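Local coordinates for protein antibiotic biosynthesis monooxygenase (Rhodospirillum rubrum, PDB 4HL9) that probably acts as a small alpha-beta monooxygenase of the antibiotic biosynthesis (ABM) family, on a substrate not yet defined, at residues A[48-51]-A[52-55]; A[93-96]-A[97-101]. All blocks are in the same frame, centred on the assembly; numbering follows the deposited sequence.

Contact 1 (A[48-51]-A[52-55])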
loop_
_atom_site.group_PDB
_atom_site.type_symbol
_atom_site.label_atom_id
_atom_site.label_comp_id
_atom_site.label_asym_id
_atom_site.label_seq_id
_atom_site.Cartn_x
_atom_site.Cartn_y
_atom_site.Cartn_z
ATOM N N VAL A 48 3.661 10.850 11.969
ATOM C CA VAL A 48 2.328 10.238 12.000
ATOM C C VAL A 48 1.369 11.056 12.874
ATOM O O VAL A 48 0.264 11.431 12.428
ATOM C CB VAL A 48 2.406 8.764 12.429
ATOM C CG1 VAL A 48 1.026 8.200 12.770
ATOM C CG2 VAL A 48 3.053 7.941 11.327
ATOM N N GLU A 49 1.812 11.384 14.085
ATOM C CA GLU A 49 0.985 12.155 15.014
ATOM C C GLU A 49 0.566 13.529 14.454
ATOM O O GLU A 49 -0.613 13.883 14.506
ATOM C CB GLU A 49 1.692 12.278 16.366
ATOM C CG GLU A 49 1.235 13.444 17.236
ATOM C CD GLU A 49 2.153 13.629 18.426
ATOM O OE1 GLU A 49 3.073 14.478 18.333
ATOM O OE2 GLU A 49 1.973 12.905 19.428
ATOM N N LYS A 50 1.514 14.268 13.882
ATOM C CA LYS A 50 1.238 15.608 13.346
ATOM C C LYS A 50 0.428 15.558 12.063
ATOM O O LYS A 50 -0.429 16.433 11.821
ATOM C CB LYS A 50 2.538 16.392 13.072
ATOM C CG LYS A 50 3.331 16.906 14.280
ATOM C CD LYS A 50 2.543 17.854 15.164
ATOM C CE LYS A 50 3.461 18.682 16.099
ATOM N NZ LYS A 50 4.582 17.911 16.713
ATOM N N THR A 51 0.709 14.561 11.222
ATOM C CA THR A 51 -0.030 14.423 9.969
ATOM C C THR A 51 -1.503 14.135 10.246
ATOM O O THR A 51 -2.371 14.717 9.595
ATOM C CB THR A 51 0.558 13.375 9.008
ATOM O OG1 THR A 51 1.880 13.760 8.614
ATOM C CG2 THR A 51 -0.298 13.271 7.735
ATOM N N ARG A 52 -1.773 13.254 11.211
ATOM C CA ARG A 52 -3.156 12.903 11.571
ATOM C C ARG A 52 -3.945 14.101 12.115
ATOM O O ARG A 52 -5.176 14.114 12.068
ATOM C CB ARG A 52 -3.172 11.776 12.595
ATOM C CG ARG A 52 -2.848 10.408 12.006
ATOM C CD ARG A 52 -2.681 9.402 13.130
ATOM N NE ARG A 52 -2.543 8.037 12.627
ATOM C CZ ARG A 52 -2.180 7.008 13.390
ATOM N NH1 ARG A 52 -1.906 7.194 14.673
ATOM N NH2 ARG A 52 -2.078 5.801 12.870
ATOM N N GLN A 53 -3.226 15.088 12.638
ATOM C CA GLN A 53 -3.821 16.354 13.081
ATOM C C GLN A 53 -4.072 17.360 11.946
ATOM O O GLN A 53 -4.622 18.429 12.186
ATOM C CB GLN A 53 -2.967 16.989 14.183
ATOM C CG GLN A 53 -2.845 16.103 15.423
ATOM C CD GLN A 53 -1.876 16.657 16.456
ATOM O OE1 GLN A 53 -1.044 17.530 16.158
ATOM N NE2 GLN A 53 -1.970 16.142 17.676
ATOM N N GLU A 54 -3.685 17.040 10.714
ATOM C CA GLU A 54 -3.986 17.950 9.609
ATOM C C GLU A 54 -5.483 17.910 9.359
ATOM O O GLU A 54 -6.055 16.820 9.304
ATOM C CB GLU A 54 -3.250 17.568 8.328
ATOM C CG GLU A 54 -1.762 17.833 8.386
ATOM C CD GLU A 54 -1.032 17.239 7.206
ATOM O OE1 GLU A 54 -1.582 17.260 6.080
ATOM O OE2 GLU A 54 0.109 16.776 7.403
ATOM N N PRO A 55 -6.119 19.099 9.215
ATOM C CA PRO A 55 -7.566 19.175 8.998
ATOM C C PRO A 55 -8.070 18.267 7.877
ATOM O O PRO A 55 -9.113 17.635 8.021
ATOM C CB PRO A 55 -7.787 20.657 8.608
ATOM C CG PRO A 55 -6.730 21.403 9.339
ATOM C CD PRO A 55 -5.514 20.440 9.385
#
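R52 N donates to V48 O at 3.0 Å and E54 N to T51 O at 2.9 Å, two nearly straight bonds where helix 37-52 of the alpha-beta ABM fold gives way to the loop. The first is an ordinary i to i+4 helix bond. The second spans three residues, with its donor standing well above the carbonyl plane of T51 (59° out of it), as the chain heads towards strand 59-65. Between them Q53 N makes two weak bonds, to E49 O and to K50 O. E54 then runs an extended chain alongside T51, pointing the same way, and brings OE2 within 3.5 Å of T51 CG2. That carboxylate oxygen is hydrogen-bonded by H92 and H87, so two histidine donors grip it, while T51 OG1 turns back to L47 O. On another side of the turn R52 stretches out beside V48: with chi2 and chi3 both close to 180°, the chain carries its guanidinium over V48 CG1, with NE bonded to Y60 O and NH2 in a salt bridge with D61. Both partners lie on strand 59-65, which pins the group's rotation. Farther out, K50 CD passes 3.7 Å from Q53 OE1. The guanidinium lies flat against the valine, V48 CG1 sitting 3.4 Å from its plane, at the centre.

Contact 2 (A[93-96]-A[97-101])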
loop_
_atom_site.group_PDB
_atom_site.type_symbol
_atom_site.label_atom_id
_atom_site.label_comp_id
_atom_site.label_asym_id
_atom_site.label_seq_id
_atom_site.Cartn_x
_atom_site.Cartn_y
_atom_site.Cartn_z
ATOM N N PHE A 93 6.133 17.857 7.870
ATOM C CA PHE A 93 6.645 17.150 6.680
ATOM C C PHE A 93 8.029 17.669 6.230
ATOM O O PHE A 93 8.989 16.875 6.049
ATOM C CB PHE A 93 5.643 17.180 5.517
ATOM C CG PHE A 93 6.037 16.336 4.323
ATOM C CD1 PHE A 93 7.073 16.726 3.481
ATOM C CD2 PHE A 93 5.346 15.155 4.028
ATOM C CE1 PHE A 93 7.452 15.952 2.374
ATOM C CE2 PHE A 93 5.692 14.373 2.904
ATOM C CZ PHE A 93 6.755 14.770 2.080
ATOM N N THR A 94 8.137 18.985 6.041
ATOM C CA THR A 94 9.378 19.566 5.539
ATOM C C THR A 94 10.552 19.491 6.537
ATOM O O THR A 94 11.715 19.512 6.140
ATOM C CB THR A 94 9.179 21.021 5.040
ATOM O OG1 THR A 94 8.659 21.804 6.109
ATOM C CG2 THR A 94 8.216 21.053 3.835
ATOM N N ARG A 95 10.259 19.379 7.818
ATOM C CA ARG A 95 11.309 19.173 8.810
ATOM C C ARG A 95 11.660 17.674 8.917
ATOM O O ARG A 95 12.826 17.291 8.777
ATOM C CB ARG A 95 10.891 19.769 10.165
ATOM C CG ARG A 95 11.806 19.422 11.349
ATOM C CD ARG A 95 11.390 20.135 12.623
ATOM N NE ARG A 95 9.959 20.026 12.921
ATOM C CZ ARG A 95 9.400 19.059 13.647
ATOM N NH1 ARG A 95 10.140 18.085 14.163
ATOM N NH2 ARG A 95 8.087 19.060 13.846
ATOM N N LEU A 96 10.645 16.834 9.119
ATOM C CA LEU A 96 10.876 15.433 9.475
ATOM C C LEU A 96 11.353 14.553 8.321
ATOM O O LEU A 96 12.242 13.698 8.535
ATOM C CB LEU A 96 9.674 14.816 10.212
ATOM C CG LEU A 96 9.350 15.392 11.610
ATOM C CD1 LEU A 96 7.924 15.047 12.045
ATOM C CD2 LEU A 96 10.348 14.952 12.659
ATOM N N VAL A 97 10.796 14.761 7.118
ATOM C CA VAL A 97 11.042 13.862 5.987
ATOM C C VAL A 97 12.500 13.873 5.475
ATOM O O VAL A 97 13.070 12.791 5.212
ATOM C CB VAL A 97 9.999 14.012 4.835
ATOM C CG1 VAL A 97 10.353 13.127 3.664
ATOM C CG2 VAL A 97 8.590 13.637 5.329
ATOM N N PRO A 98 13.103 15.078 5.306
ATOM C CA PRO A 98 14.530 15.068 4.949
ATOM C C PRO A 98 15.405 14.467 6.059
ATOM O O PRO A 98 16.383 13.783 5.746
ATOM C CB PRO A 98 14.853 16.551 4.713
ATOM C CG PRO A 98 13.499 17.170 4.350
ATOM C CD PRO A 98 12.527 16.439 5.232
ATOM N N LEU A 99 15.043 14.666 7.327
ATOM C CA LEU A 99 15.802 14.053 8.421
ATOM C C LEU A 99 15.752 12.516 8.392
ATOM O O LEU A 99 16.727 11.851 8.738
ATOM C CB LEU A 99 15.336 14.560 9.778
ATOM C CG LEU A 99 15.546 16.050 10.097
ATOM C CD1 LEU A 99 14.878 16.338 11.423
ATOM C CD2 LEU A 99 17.055 16.372 10.101
ATOM N N ILE A 100 14.607 11.980 7.979
ATOM C CA ILE A 100 14.433 10.560 7.714
ATOM C C ILE A 100 15.203 10.116 6.495
ATOM O O ILE A 100 15.976 9.145 6.556
ATOM C CB ILE A 100 12.932 10.194 7.587
ATOM C CG1 ILE A 100 12.281 10.324 8.955
ATOM C CG2 ILE A 100 12.785 8.757 7.052
ATOM C CD1 ILE A 100 10.716 10.559 8.933
ATOM N N ASN A 101 15.042 10.842 5.394
ATOM C CA ASN A 101 15.662 10.473 4.140
ATOM C C ASN A 101 17.191 10.570 4.133
ATOM O O ASN A 101 17.820 9.943 3.310
ATOM C CB ASN A 101 15.086 11.269 2.978
ATOM C CG ASN A 101 13.656 10.893 2.676
ATOM O OD1 ASN A 101 13.110 9.904 3.208
ATOM N ND2 ASN A 101 13.026 11.688 1.815
#
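F93 swings CG away from its own backbone N (chi1 -173°), which lays its ring beside V97, while V97 has CG1 anti to N (chi1 176°), leaving CG2 anti to the carbonyl carbon and facing that ring. The pair is an i to i+4 CH-pi contact on helix 91-101, which packs against helix 37-52 in this alpha-beta fold. The V97 CG2 methyl sits almost on the ring normal, 3.6 Å from the F93 centroid, and is about equally far from all six ring carbons. The same two residues are joined by the helix bond V97 N to F93 O, 3.0 Å long. H87 meets the same ring edge-to-face. One residue on, P98 has no N-H to give, and the helix kinks here; its ring sits against the preceding turn instead, CD at 3.3 Å from T94 O. Regular bonding resumes with I100 N to L96 O, also 3.0 Å, in the carbonyl plane. L96 and I100 are both buried, reaching E46 and L47, and L43 and Y44, on helix 37-52. R95 bends at chi3 and makes salt bridges with E46 through NH2 and with E91 through NE. L99 leans back along the helix, placing CG 3.3 Å from R95 O.

From the N terminus, strand 24-32 leads into helix 37-52, whose last turn and exit make contact 1; strands 59-65 and 71-78 and helix 81-86 follow before contact 2 on helix 91-101, ahead of strand 104-115. Each contact is a run of consecutive residues that closes no long loop, so the two stand in series, neither nested nor crossing. The centres of contact 1 and contact 2 are about 15 Å apart, and the nearest atoms of contact 1 and contact 2 about 5 Å apart, without touching. H92, near the start of helix 91-101, bridges the gap, meeting K50 and T51, and E46 is reached from both contacts. Contact 1 thus ties the helix end to strand 59-65, and contact 2 sits on helix 91-101, which packs against helix 37-52.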